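Local coordinates for arylmalonate decarboxylase (Bordetella bronchiseptica, PDB 2VLB), which catalyses the decarboxylation of 2-aryl-2-methylmalonate to 2-arylpropionate, with uptake of a proton and release of carbon dioxide, at residues Val22-Ala27 and Gly192-Asp197; Leu79-Gly84 and Thr104-Ala109. One frame throughout, in Å; residues are numbered along the deposited sequence. Where two conformers were deposited one is given.

Contact 1: Val22-Ala27 and Gly192-Asp197; sequences VPADGA and GLLTLD
D25, at the centre of an inverse gamma turn, pushes its carboxylate into the bend of L194-L196. In a two-domain alpha/beta fold, as in the Asp/Glu racemase superfamily, it joins helix 24-27, which follows strand 10-15 of one parallel sheet, to the loop after strand 185-189 of the other. The turn is closed by the bond from G26 N to A24 O (2.9 Å), and the backbone angles of G26 call for glycine. With CG anti to the backbone N (chi1 -164°), D25 reaches three donors of the opposite loop. T195 N meets D25 OD1 from above the carboxylate plane at 2.6 Å, while L196 N uses the syn lone pair of OD1, less straight (141°). T195 OG1, also bonded to S212 OG, donates to the syn lone pair of D25 OD2 at 2.6 Å; the bonds to both oxygens together probably limit carboxylate rotation. R28 adds a salt bridge to OD1. Branched, apolar leucines suit the flanks: L194 CD2 lies against the A24 methyl, and L196 CG rests 3.6 Å from D25 OD1. One water donates to D25 OD2 (2.8 Å) and G192 O; a second accepts from D25 N and donates to L193 O.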
ATOM      1  N   VAL A  22      -7.465  -3.339 -11.434  1.00 41.83           N
ATOM      2  CA  VAL A  22      -6.666  -4.020 -10.403  1.00 40.22           C
ATOM      3  C   VAL A  22      -5.236  -3.587 -10.666  1.00 39.20           C
ATOM      4  O   VAL A  22      -4.772  -3.717 -11.784  1.00 37.46           O
ATOM      5  CB  VAL A  22      -6.771  -5.565 -10.485  1.00 41.71           C
ATOM      6  CG1 VAL A  22      -5.797  -6.237  -9.522  1.00 35.11           C
ATOM      7  CG2 VAL A  22      -8.191  -6.003 -10.150  1.00 35.69           C
ATOM      8  N   PRO A  23      -4.541  -3.053  -9.644  1.00 39.25           N
ATOM      9  CA  PRO A  23      -3.137  -2.648  -9.847  1.00 39.86           C
ATOM     10  C   PRO A  23      -2.232  -3.774 -10.364  1.00 39.75           C
ATOM     11  O   PRO A  23      -2.244  -4.876  -9.822  1.00 42.18           O
ATOM     12  CB  PRO A  23      -2.701  -2.184  -8.449  1.00 38.86           C
ATOM     13  CG  PRO A  23      -4.035  -1.743  -7.777  1.00 40.89           C
ATOM     14  CD  PRO A  23      -5.029  -2.752  -8.274  1.00 41.00           C
ATOM     15  N   ALA A  24      -1.466  -3.495 -11.416  1.00 42.54           N
ATOM     16  CA  ALA A  24      -0.549  -4.469 -12.010  1.00 43.74           C
ATOM     17  C   ALA A  24       0.566  -4.858 -11.040  1.00 47.56           C
ATOM     18  O   ALA A  24       0.967  -6.018 -10.989  1.00 48.16           O
ATOM     19  CB  ALA A  24       0.047  -3.910 -13.312  1.00 44.30           C
ATOM     20  N   ASP A  25       1.038  -3.869 -10.272  1.00 51.44           N
ATOM     21  CA  ASP A  25       2.122  -4.003  -9.283  1.00 53.37           C
ATOM     22  C   ASP A  25       1.670  -4.710  -8.000  1.00 55.42           C
ATOM     23  O   ASP A  25       1.525  -4.094  -6.933  1.00 56.43           O
ATOM     24  CB  ASP A  25       2.625  -2.615  -8.878  1.00 51.94           C
ATOM     25  CG  ASP A  25       3.972  -2.660  -8.182  1.00 47.65           C
ATOM     26  OD1 ASP A  25       4.877  -3.396  -8.651  1.00 43.64           O
ATOM     27  OD2 ASP A  25       4.132  -1.932  -7.187  1.00 34.61           O
ATOM     28  N   GLY A  26       1.471  -6.007  -8.103  1.00 55.71           N
ATOM     29  CA  GLY A  26       1.028  -6.766  -6.968  1.00 54.25           C
ATOM     30  C   GLY A  26       0.285  -7.958  -7.497  1.00 54.02           C
ATOM     31  O   GLY A  26       0.468  -9.065  -6.996  1.00 54.96           O
ATOM     32  N   ALA A  27      -0.546  -7.734  -8.517  1.00 52.48           N
ATOM     33  CA  ALA A  27      -1.301  -8.817  -9.133  1.00 52.08           C
ATOM     34  C   ALA A  27      -0.362  -9.962  -9.517  1.00 51.57           C
ATOM     35  O   ALA A  27      -0.715 -11.127  -9.316  1.00 51.30           O
ATOM     36  CB  ALA A  27      -2.094  -8.320 -10.344  1.00 54.08           C
ATOM     37  N   GLY A 192       5.137   4.603  -8.649  1.00 42.01           N
ATOM     38  CA  GLY A 192       4.686   4.436 -10.038  1.00 41.40           C
ATOM     39  C   GLY A 192       4.085   3.064 -10.288  1.00 41.87           C
ATOM     40  O   GLY A 192       3.913   2.285  -9.360  1.00 42.29           O
ATOM     41  N   LEU A 193       3.782   2.753 -11.543  1.00 40.75           N
ATOM     42  CA  LEU A 193       3.008   1.537 -11.869  1.00 44.69           C
ATOM     43  C   LEU A 193       3.642   0.192 -11.460  1.00 44.65           C
ATOM     44  O   LEU A 193       2.908  -0.765 -11.218  1.00 45.28           O
ATOM     45  CB  LEU A 193       2.612   1.492 -13.361  1.00 43.88           C
ATOM     46  CG  LEU A 193       1.568   2.501 -13.887  1.00 51.67           C
ATOM     47  CD1 LEU A 193       1.238   2.175 -15.328  1.00 55.11           C
ATOM     48  CD2 LEU A 193       0.286   2.583 -13.039  1.00 54.28           C
ATOM     49  N   LEU A 194       4.976   0.111 -11.411  1.00 44.55           N
ATOM     50  CA  LEU A 194       5.665  -1.172 -11.118  1.00 45.12           C
ATOM     51  C   LEU A 194       6.863  -1.018 -10.180  1.00 44.93           C
ATOM     52  O   LEU A 194       7.855  -0.375 -10.525  1.00 46.16           O
ATOM     53  CB  LEU A 194       6.110  -1.875 -12.415  1.00 46.38           C
ATOM     54  CG  LEU A 194       5.103  -2.054 -13.574  1.00 51.16           C
ATOM     55  CD1 LEU A 194       5.790  -2.322 -14.928  1.00 54.55           C
ATOM     56  CD2 LEU A 194       4.074  -3.156 -13.263  1.00 54.88           C
ATOM     57  N   THR A 195       6.780  -1.634  -9.007  1.00 43.99           N
ATOM     58  CA  THR A 195       7.848  -1.534  -8.013  1.00 43.35           C
ATOM     59  C   THR A 195       8.451  -2.886  -7.636  1.00 43.45           C
ATOM     60  O   THR A 195       9.518  -2.909  -7.021  1.00 43.30           O
ATOM     61  CB  THR A 195       7.384  -0.838  -6.695  1.00 44.06           C
ATOM     62  OG1 THR A 195       6.390  -1.640  -6.017  1.00 44.91           O
ATOM     63  CG2 THR A 195       6.823   0.601  -6.962  1.00 41.33           C
ATOM     64  N   LEU A 196       7.768  -3.991  -7.974  1.00 42.94           N
ATOM     65  CA  LEU A 196       8.117  -5.324  -7.433  1.00 44.63           C
ATOM     66  C   LEU A 196       9.569  -5.688  -7.673  1.00 43.92           C
ATOM     67  O   LEU A 196      10.230  -6.217  -6.783  1.00 44.78           O
ATOM     68  CB  LEU A 196       7.236  -6.434  -8.010  1.00 44.47           C
ATOM     69  CG  LEU A 196       5.820  -6.648  -7.487  1.00 48.05           C
ATOM     70  CD1 LEU A 196       5.171  -7.761  -8.279  1.00 46.41           C
ATOM     71  CD2 LEU A 196       5.798  -6.982  -5.993  1.00 46.81           C
ATOM     72  N   ASP A 197      10.061  -5.399  -8.877  1.00 45.15           N
ATOM     73  CA  ASP A 197      11.414  -5.794  -9.282  1.00 42.78           C
ATOM     74  C   ASP A 197      12.522  -5.112  -8.480  1.00 42.23           C
ATOM     75  O   ASP A 197      13.618  -5.656  -8.364  1.00 39.77           O
ATOM     76  CB  ASP A 197      11.640  -5.562 -10.788  1.00 43.80           C
ATOM     77  CG  ASP A 197      10.896  -6.566 -11.665  1.00 45.41           C
ATOM     78  OD1 ASP A 197      10.263  -7.508 -11.134  1.00 46.94           O
ATOM     79  OD2 ASP A 197      10.940  -6.406 -12.900  1.00 50.52           O
TER
HETATM   80  O   HOH W   1       2.865   0.549  -7.557  1.00 35.83           O
HETATM   81  O   HOH W   2       0.430  -0.898 -10.783  1.00 38.99           O

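Contact 2: Leu79-Gly84 and Thr104-Ala109; sequences LSFYRG and TTMSTA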
ATOM      1  N   LEU A  79      -6.260   8.184   1.365  1.00 42.25           N
ATOM      2  CA  LEU A  79      -7.324   7.796   2.304  1.00 42.97           C
ATOM      3  C   LEU A  79      -6.795   6.951   3.441  1.00 44.36           C
ATOM      4  O   LEU A  79      -7.226   7.123   4.590  1.00 44.52           O
ATOM      5  CB  LEU A  79      -8.471   7.085   1.596  1.00 43.90           C
ATOM      6  CG  LEU A  79      -9.443   8.002   0.843  1.00 49.67           C
ATOM      7  CD1 LEU A  79     -10.296   7.188  -0.101  1.00 45.86           C
ATOM      8  CD2 LEU A  79     -10.334   8.856   1.814  1.00 47.37           C
ATOM      9  N   SER A  80      -5.842   6.058   3.148  1.00 43.56           N
ATOM     10  CA  SER A  80      -5.312   5.151   4.190  1.00 41.14           C
ATOM     11  C   SER A  80      -4.386   5.843   5.200  1.00 41.70           C
ATOM     12  O   SER A  80      -4.329   5.428   6.350  1.00 40.71           O
ATOM     13  CB  SER A  80      -4.532   3.962   3.582  1.00 40.47           C
ATOM     14  OG  SER A  80      -5.337   3.226   2.689  0.75 41.36           O
ATOM     15  N   PHE A  81      -3.606   6.830   4.753  1.00 42.38           N
ATOM     16  CA  PHE A  81      -2.555   7.422   5.589  1.00 41.10           C
ATOM     17  C   PHE A  81      -2.766   8.877   6.035  1.00 42.56           C
ATOM     18  O   PHE A  81      -2.289   9.263   7.109  1.00 43.00           O
ATOM     19  CB  PHE A  81      -1.206   7.398   4.844  1.00 40.24           C
ATOM     20  CG  PHE A  81      -0.564   6.037   4.744  1.00 39.41           C
ATOM     21  CD1 PHE A  81       0.138   5.492   5.830  1.00 41.47           C
ATOM     22  CD2 PHE A  81      -0.607   5.324   3.547  1.00 41.16           C
ATOM     23  CE1 PHE A  81       0.760   4.246   5.731  1.00 42.65           C
ATOM     24  CE2 PHE A  81       0.048   4.075   3.421  1.00 42.37           C
ATOM     25  CZ  PHE A  81       0.732   3.539   4.515  1.00 41.48           C
ATOM     26  N   TYR A  82      -3.406   9.710   5.201  1.00 41.37           N
ATOM     27  CA  TYR A  82      -3.217  11.176   5.353  1.00 41.60           C
ATOM     28  C   TYR A  82      -3.915  11.768   6.566  1.00 41.76           C
ATOM     29  O   TYR A  82      -3.613  12.881   6.959  1.00 41.67           O
ATOM     30  CB  TYR A  82      -3.600  11.963   4.094  1.00 41.92           C
ATOM     31  CG  TYR A  82      -2.587  11.913   2.964  1.00 40.96           C
ATOM     32  CD1 TYR A  82      -1.609  10.901   2.900  1.00 39.28           C
ATOM     33  CD2 TYR A  82      -2.633  12.846   1.936  1.00 46.40           C
ATOM     34  CE1 TYR A  82      -0.699  10.840   1.856  1.00 41.12           C
ATOM     35  CE2 TYR A  82      -1.722  12.795   0.887  1.00 48.02           C
ATOM     36  CZ  TYR A  82      -0.767  11.789   0.852  1.00 45.32           C
ATOM     37  OH  TYR A  82       0.127  11.754  -0.197  1.00 46.56           O
ATOM     38  N   ARG A  83      -4.853  11.033   7.153  1.00 40.99           N
ATOM     39  CA  ARG A  83      -5.564  11.551   8.324  1.00 41.85           C
ATOM     40  C   ARG A  83      -5.168  10.835   9.614  1.00 42.32           C
ATOM     41  O   ARG A  83      -5.761  11.061  10.667  1.00 44.76           O
ATOM     42  CB  ARG A  83      -7.076  11.469   8.103  1.00 40.77           C
ATOM     43  CG  ARG A  83      -7.531  12.421   6.983  1.00 38.79           C
ATOM     44  CD  ARG A  83      -9.050  12.314   6.796  1.00 39.59           C
ATOM     45  NE  ARG A  83      -9.520  13.346   5.885  1.00 42.06           N
ATOM     46  CZ  ARG A  83      -9.551  13.224   4.554  1.00 51.54           C
ATOM     47  NH1 ARG A  83      -9.176  12.090   3.973  1.00 51.88           N
ATOM     48  NH2 ARG A  83      -9.987  14.233   3.814  1.00 46.16           N
ATOM     49  N   GLY A  84      -4.159   9.981   9.535  1.00 43.42           N
ATOM     50  CA  GLY A  84      -3.692   9.215  10.707  1.00 42.43           C
ATOM     51  C   GLY A  84      -4.420   7.897  10.945  1.00 43.50           C
ATOM     52  O   GLY A  84      -5.374   7.537  10.229  1.00 40.72           O
ATOM     53  N   THR A 104      -9.885  -4.204   5.126  1.00 42.33           N
ATOM     54  CA  THR A 104      -8.541  -3.732   5.471  1.00 41.91           C
ATOM     55  C   THR A 104      -8.173  -2.535   4.594  1.00 42.03           C
ATOM     56  O   THR A 104      -9.002  -2.070   3.776  1.00 40.84           O
ATOM     57  CB  THR A 104      -7.501  -4.877   5.372  1.00 42.45           C
ATOM     58  OG1 THR A 104      -6.244  -4.439   5.905  1.00 43.32           O
ATOM     59  CG2 THR A 104      -7.300  -5.332   3.906  1.00 41.21           C
ATOM     60  N   THR A 105      -6.971  -1.984   4.787  1.00 41.64           N
ATOM     61  CA  THR A 105      -6.487  -0.878   3.953  1.00 39.89           C
ATOM     62  C   THR A 105      -4.994  -0.996   3.695  1.00 41.26           C
ATOM     63  O   THR A 105      -4.305  -1.778   4.352  1.00 38.77           O
ATOM     64  CB  THR A 105      -6.744   0.534   4.578  1.00 42.14           C
ATOM     65  OG1 THR A 105      -5.810   0.761   5.629  1.00 45.24           O
ATOM     66  CG2 THR A 105      -8.192   0.673   5.132  1.00 44.05           C
ATOM     67  N   MET A 106      -4.504  -0.171   2.783  1.00 38.01           N
ATOM     68  CA  MET A 106      -3.071  -0.100   2.485  1.00 40.44           C
ATOM     69  C   MET A 106      -2.171   0.237   3.706  1.00 37.73           C
ATOM     70  O   MET A 106      -1.034  -0.253   3.789  1.00 38.31           O
ATOM     71  CB  MET A 106      -2.820   0.898   1.351  1.00 38.05           C
ATOM     72  CG  MET A 106      -1.329   0.919   0.854  1.00 42.21           C
ATOM     73  SD  MET A 106      -0.969   2.313  -0.250  1.00 46.80           S
ATOM     74  CE  MET A 106      -1.608   1.625  -1.790  1.00 44.66           C
ATOM     75  N   SER A 107      -2.625   1.149   4.564  1.00 36.67           N
ATOM     76  CA  SER A 107      -1.852   1.533   5.754  1.00 38.63           C
ATOM     77  C   SER A 107      -1.779   0.402   6.783  1.00 38.46           C
ATOM     78  O   SER A 107      -0.730   0.143   7.386  1.00 37.19           O
ATOM     79  CB  SER A 107      -2.409   2.820   6.396  1.00 35.07           C
ATOM     80  OG  SER A 107      -3.781   2.705   6.751  1.00 40.33           O
ATOM     81  N   THR A 108      -2.912  -0.259   7.010  1.00 36.94           N
ATOM     82  CA  THR A 108      -2.924  -1.474   7.838  1.00 35.91           C
ATOM     83  C   THR A 108      -1.960  -2.518   7.259  1.00 39.51           C
ATOM     84  O   THR A 108      -1.126  -3.077   7.991  1.00 39.76           O
ATOM     85  CB  THR A 108      -4.349  -2.015   7.978  1.00 34.18           C
ATOM     86  OG1 THR A 108      -5.133  -1.026   8.649  1.00 37.12           O
ATOM     87  CG2 THR A 108      -4.401  -3.332   8.785  1.00 38.62           C
ATOM     88  N   ALA A 109      -2.045  -2.752   5.948  1.00 38.54           N
ATOM     89  CA  ALA A 109      -1.120  -3.669   5.261  1.00 38.97           C
ATOM     90  C   ALA A 109       0.343  -3.312   5.489  1.00 41.41           C
ATOM     91  O   ALA A 109       1.156  -4.191   5.774  1.00 40.37           O
ATOM     92  CB  ALA A 109      -1.411  -3.712   3.746  1.00 38.44           C
TER
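S107 OG lies 2.8 Å from S80 O and can donate to it, although T105 OG1, at 3.0 Å from S107 OG, and N88 OD1 are also close enough to leave the choice of acceptor unsettled. A small hydroxyl suits this place, because S107 must both reach the carbonyl of S80 in helix 77-81 and leave room for a ring. Its OG stands between the backbone N and the carbonyl carbon (chi1 57°), pointing to S80 O, while its CB makes a CH-pi contact over one face of F81, 3.6 Å from the ring centroid and 15° off the normal. M106 SD approaches the edge of the same ring, 4.2 Å from F81 CE2. S80 CB lies 3.5 Å from S107 OG; its own hydroxyl has two alternative positions, and its bond to G76 O is therefore tentative. T105 is the N-cap of helix 106-116: its OG1 accepts a weak, nearly straight bond from T108 N (3.4 Å) and hydrogen-bonds to N88 OD1. Within one half of the racemase-like fold, the contact thus packs helix 77-81 against the junction of strand 103-105 with helix 106-116, with helix 130-142 adding F139 edge-to-face on F81 and helix 85-99 bringing N88 to the threonine cap.

In the fold
Contact 2 is wholly buried, whereas contact 1 is only partly so, with A24 and L193 exposed at its margin. Their centres stand 18 Å apart and their nearest atoms about 7 Å, so they do not touch. Contact 2 stays within the half of the molecule built on the sheet containing strand 103-105, and relies on hydroxyls and an aromatic face, beside a helix N-cap. Contact 1 instead links a short helix of that half to a loop from the half with strands 185-189 and 210-212, and relies on a carboxylate, backbone amides and water. Helix 213-225 borders both: P215 lies against contact 1, and S213 and S214 against M106 of contact 2.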